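PDB 3K1Y: oxidoreductase, which probably acts as an FMN-dependent oxidoreductase of the NADPH-dependent FMN reductase family. Local coordinates for residues L83-V95 with A115-A127. Numbering follows the deposited sequence.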
loop_
_atom_site.group_PDB
_atom_site.type_symbol
_atom_site.label_atom_id
_atom_site.label_comp_id
_atom_site.label_asym_id
_atom_site.label_seq_id
_atom_site.Cartn_x
_atom_site.Cartn_y
_atom_site.Cartn_z
ATOM N N LEU A 83 -4.908 4.957 27.285
ATOM C CA LEU A 83 -4.541 4.237 26.074
ATOM C C LEU A 83 -3.094 3.767 26.176
ATOM O O LEU A 83 -2.827 2.575 26.079
ATOM C CB LEU A 83 -4.736 5.132 24.845
ATOM C CG LEU A 83 -4.304 4.632 23.461
ATOM C CD1 LEU A 83 -5.040 3.358 23.064
ATOM C CD2 LEU A 83 -4.585 5.741 22.449
ATOM N N SER A 84 -2.167 4.692 26.403
ATOM C CA SER A 84 -0.759 4.332 26.520
ATOM C C SER A 84 -0.506 3.360 27.666
ATOM O O SER A 84 0.370 2.503 27.574
ATOM C CB SER A 84 0.106 5.580 26.712
ATOM O OG SER A 84 0.084 6.419 25.566
ATOM N N ALA A 85 -1.276 3.486 28.743
ATOM C CA ALA A 85 -1.114 2.611 29.897
ATOM C C ALA A 85 -1.774 1.242 29.706
ATOM O O ALA A 85 -1.574 0.326 30.513
ATOM C CB ALA A 85 -1.669 3.289 31.141
ATOM N N SER A 86 -2.542 1.092 28.630
ATOM C CA SER A 86 -3.230 -0.166 28.365
ATOM C C SER A 86 -2.289 -1.299 27.988
ATOM O O SER A 86 -1.182 -1.060 27.519
ATOM C CB SER A 86 -4.259 0.027 27.258
ATOM O OG SER A 86 -5.207 0.999 27.647
ATOM N N ASP A 87 -2.742 -2.533 28.193
ATOM C CA ASP A 87 -1.946 -3.711 27.869
ATOM C C ASP A 87 -2.259 -4.173 26.450
ATOM O O ASP A 87 -1.421 -4.783 25.777
ATOM C CB ASP A 87 -2.251 -4.864 28.839
ATOM C CG ASP A 87 -2.039 -4.487 30.289
ATOM O OD1 ASP A 87 -1.005 -3.858 30.611
ATOM O OD2 ASP A 87 -2.910 -4.835 31.113
ATOM N N GLY A 88 -3.481 -3.895 26.011
ATOM C CA GLY A 88 -3.899 -4.293 24.685
ATOM C C GLY A 88 -4.701 -3.195 24.037
ATOM O O GLY A 88 -5.119 -2.246 24.701
ATOM N N LEU A 89 -4.925 -3.310 22.737
ATOM C CA LEU A 89 -5.685 -2.294 22.037
ATOM C C LEU A 89 -6.378 -2.871 20.829
ATOM O O LEU A 89 -5.858 -3.773 20.180
ATOM C CB LEU A 89 -4.762 -1.160 21.585
ATOM C CG LEU A 89 -5.318 -0.258 20.481
ATOM C CD1 LEU A 89 -6.335 0.681 21.090
ATOM C CD2 LEU A 89 -4.183 0.517 19.807
ATOM N N VAL A 90 -7.553 -2.332 20.536
ATOM C CA VAL A 90 -8.338 -2.746 19.387
ATOM C C VAL A 90 -8.792 -1.476 18.673
ATOM O O VAL A 90 -9.270 -0.535 19.312
ATOM C CB VAL A 90 -9.578 -3.551 19.814
ATOM C CG1 VAL A 90 -10.473 -3.822 18.601
ATOM C CG2 VAL A 90 -9.137 -4.851 20.453
ATOM N N VAL A 91 -8.619 -1.449 17.356
ATOM C CA VAL A 91 -9.013 -0.304 16.551
ATOM C C VAL A 91 -9.914 -0.784 15.426
ATOM O O VAL A 91 -9.589 -1.739 14.719
ATOM C CB VAL A 91 -7.782 0.448 15.944
ATOM C CG1 VAL A 91 -6.937 1.041 17.058
ATOM C CG2 VAL A 91 -6.940 -0.498 15.073
ATOM N N ALA A 92 -11.056 -0.128 15.276
ATOM C CA ALA A 92 -12.011 -0.506 14.247
ATOM C C ALA A 92 -12.401 0.736 13.478
ATOM O O ALA A 92 -12.632 1.792 14.065
ATOM C CB ALA A 92 -13.244 -1.136 14.875
ATOM N N THR A 93 -12.471 0.608 12.160
ATOM C CA THR A 93 -12.831 1.741 11.335
ATOM C C THR A 93 -13.713 1.370 10.163
ATOM O O THR A 93 -13.565 0.305 9.568
ATOM C CB THR A 93 -11.575 2.441 10.739
ATOM O OG1 THR A 93 -11.979 3.592 9.985
ATOM C CG2 THR A 93 -10.831 1.494 9.789
ATOM N N PRO A 94 -14.692 2.225 9.858
ATOM C CA PRO A 94 -15.540 1.923 8.709
ATOM C C PRO A 94 -14.605 2.257 7.538
ATOM O O PRO A 94 -13.497 2.756 7.749
ATOM C CB PRO A 94 -16.694 2.919 8.852
ATOM C CG PRO A 94 -16.098 4.033 9.660
ATOM C CD PRO A 94 -15.265 3.310 10.671
ATOM N N VAL A 95 -15.015 1.976 6.313
ATOM C CA VAL A 95 -14.145 2.278 5.192
ATOM C C VAL A 95 -14.744 3.390 4.364
ATOM O O VAL A 95 -15.826 3.241 3.804
ATOM C CB VAL A 95 -13.922 1.047 4.307
ATOM C CG1 VAL A 95 -12.875 1.369 3.231
ATOM C CG2 VAL A 95 -13.480 -0.133 5.166
ATOM N N ALA A 115 3.126 7.193 21.873
ATOM C CA ALA A 115 1.920 6.810 22.606
ATOM C C ALA A 115 1.633 5.302 22.586
ATOM O O ALA A 115 1.198 4.731 23.590
ATOM C CB ALA A 115 0.720 7.573 22.052
ATOM N N LEU A 116 1.900 4.664 21.449
ATOM C CA LEU A 116 1.638 3.241 21.283
ATOM C C LEU A 116 2.861 2.351 21.042
ATOM O O LEU A 116 2.771 1.364 20.314
ATOM C CB LEU A 116 0.656 3.053 20.129
ATOM C CG LEU A 116 -0.703 3.726 20.266
ATOM C CD1 LEU A 116 -1.452 3.698 18.925
ATOM C CD2 LEU A 116 -1.481 3.011 21.347
ATOM N N THR A 117 3.999 2.674 21.643
ATOM C CA THR A 117 5.187 1.849 21.436
ATOM C C THR A 117 5.064 0.501 22.142
ATOM O O THR A 117 4.795 0.447 23.343
ATOM C CB THR A 117 6.457 2.552 21.953
ATOM O OG1 THR A 117 6.618 3.806 21.275
ATOM C CG2 THR A 117 7.689 1.673 21.710
ATOM N N GLY A 118 5.256 -0.582 21.393
ATOM C CA GLY A 118 5.170 -1.915 21.969
ATOM C C GLY A 118 3.766 -2.431 22.277
ATOM O O GLY A 118 3.603 -3.560 22.746
HETATM N N MSE A 119 2.754 -1.624 21.985
HETATM C CA MSE A 119 1.361 -1.978 22.248
HETATM C C MSE A 119 0.767 -3.137 21.430
HETATM O O MSE A 119 0.594 -3.022 20.215
HETATM C CB MSE A 119 0.487 -0.735 22.046
HETATM C CG MSE A 119 -0.993 -0.932 22.317
HETATM SE SE MSE A 119 -1.339 -1.279 24.187
HETATM C CE MSE A 119 -1.082 0.499 24.901
ATOM N N PRO A 120 0.451 -4.273 22.092
ATOM C CA PRO A 120 -0.136 -5.409 21.365
ATOM C C PRO A 120 -1.416 -4.839 20.763
ATOM O O PRO A 120 -2.143 -4.127 21.460
ATOM C CB PRO A 120 -0.391 -6.432 22.468
ATOM C CG PRO A 120 0.726 -6.134 23.462
ATOM C CD PRO A 120 0.727 -4.621 23.501
ATOM N N THR A 121 -1.686 -5.145 19.491
ATOM C CA THR A 121 -2.826 -4.566 18.779
ATOM C C THR A 121 -3.492 -5.401 17.677
ATOM O O THR A 121 -2.813 -6.026 16.855
ATOM C CB THR A 121 -2.392 -3.237 18.092
ATOM O OG1 THR A 121 -1.948 -2.303 19.079
ATOM C CG2 THR A 121 -3.543 -2.625 17.295
ATOM N N ILE A 122 -4.825 -5.377 17.652
ATOM C CA ILE A 122 -5.599 -6.050 16.610
ATOM C C ILE A 122 -6.191 -4.931 15.754
ATOM O O ILE A 122 -6.828 -4.010 16.283
ATOM C CB ILE A 122 -6.804 -6.844 17.158
ATOM C CG1 ILE A 122 -6.364 -8.193 17.717
ATOM C CG2 ILE A 122 -7.841 -7.040 16.040
ATOM C CD1 ILE A 122 -7.489 -8.952 18.385
ATOM N N ILE A 123 -5.983 -4.998 14.446
ATOM C CA ILE A 123 -6.545 -3.984 13.565
ATOM C C ILE A 123 -7.813 -4.544 12.910
ATOM O O ILE A 123 -7.871 -5.720 12.540
ATOM C CB ILE A 123 -5.515 -3.534 12.504
ATOM C CG1 ILE A 123 -4.945 -4.741 11.768
ATOM C CG2 ILE A 123 -4.379 -2.752 13.187
ATOM C CD1 ILE A 123 -4.013 -4.362 10.641
ATOM N N ALA A 124 -8.842 -3.716 12.803
ATOM C CA ALA A 124 -10.094 -4.161 12.221
ATOM C C ALA A 124 -10.856 -3.085 11.439
ATOM O O ALA A 124 -10.776 -1.887 11.738
ATOM C CB ALA A 124 -10.987 -4.745 13.321
ATOM N N ALA A 125 -11.604 -3.532 10.437
ATOM C CA ALA A 125 -12.397 -2.640 9.606
ATOM C C ALA A 125 -13.677 -3.347 9.186
ATOM O O ALA A 125 -13.813 -4.561 9.340
ATOM C CB ALA A 125 -11.613 -2.235 8.382
ATOM N N THR A 126 -14.620 -2.584 8.657
ATOM C CA THR A 126 -15.871 -3.162 8.208
ATOM C C THR A 126 -16.436 -2.411 7.013
ATOM O O THR A 126 -16.067 -1.270 6.748
ATOM C CB THR A 126 -16.932 -3.149 9.327
ATOM O OG1 THR A 126 -18.151 -3.705 8.822
ATOM C CG2 THR A 126 -17.204 -1.720 9.804
ATOM N N ALA A 127 -17.340 -3.074 6.306
ATOM C CA ALA A 127 -18.021 -2.514 5.143
ATOM C C ALA A 127 -19.068 -3.541 4.731
ATOM O O ALA A 127 -19.260 -4.546 5.426
ATOM C CB ALA A 127 -17.034 -2.267 4.007
HETATM O O HOH W 1 2.240 2.713 25.494
#
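M119, a selenomethionine, extends CG anti to its own N (chi1 -179°), which lays CG against L89 CB at 3.8 Å; bends at chi2 and chi3 (67° and 74°) then curl the chain so that SE lies over the peptide joining D87 to G88 and CE reaches the carbonyls of L83 and S86, where the helix ends. L89 likewise has CG opposite the backbone nitrogen, and its CD2 meets L116 CD2 at 4.0 Å, the two side chains crossing at about a right angle. L89 also runs side by side with T121, pointing the same way, and the same CD2 meets T121 OG1, which is turned back to bond M119 O at 2.9 Å from above the carbonyl plane. A second link to the helix end is polar: S84 OG donates to A115 O at 2.8 Å, and a water bridges S84 O and A115 O.

Beyond this cluster the strands run parallel, their axes 4.6 Å apart at closest approach. The ladder alternates as parallel pairing requires: I122 N bonds L89 O, A124 N bonds V91 O at 2.9 Å, and T93 N returns to A124 O at 3.0 Å. V91 CG2 packs on I123 CG2 at 3.9 Å, on the sheet face that also carries L89 and T93.

Strands 88-94 and 120-127 are joined through helix 102-110 as a beta-alpha-beta unit of the flavodoxin-like sheet. Strand 12-18 borders 88-94, and 150-159 borders 120-127; helices 26-44 and 165-188 pack on the face bearing I122, A124 and T126.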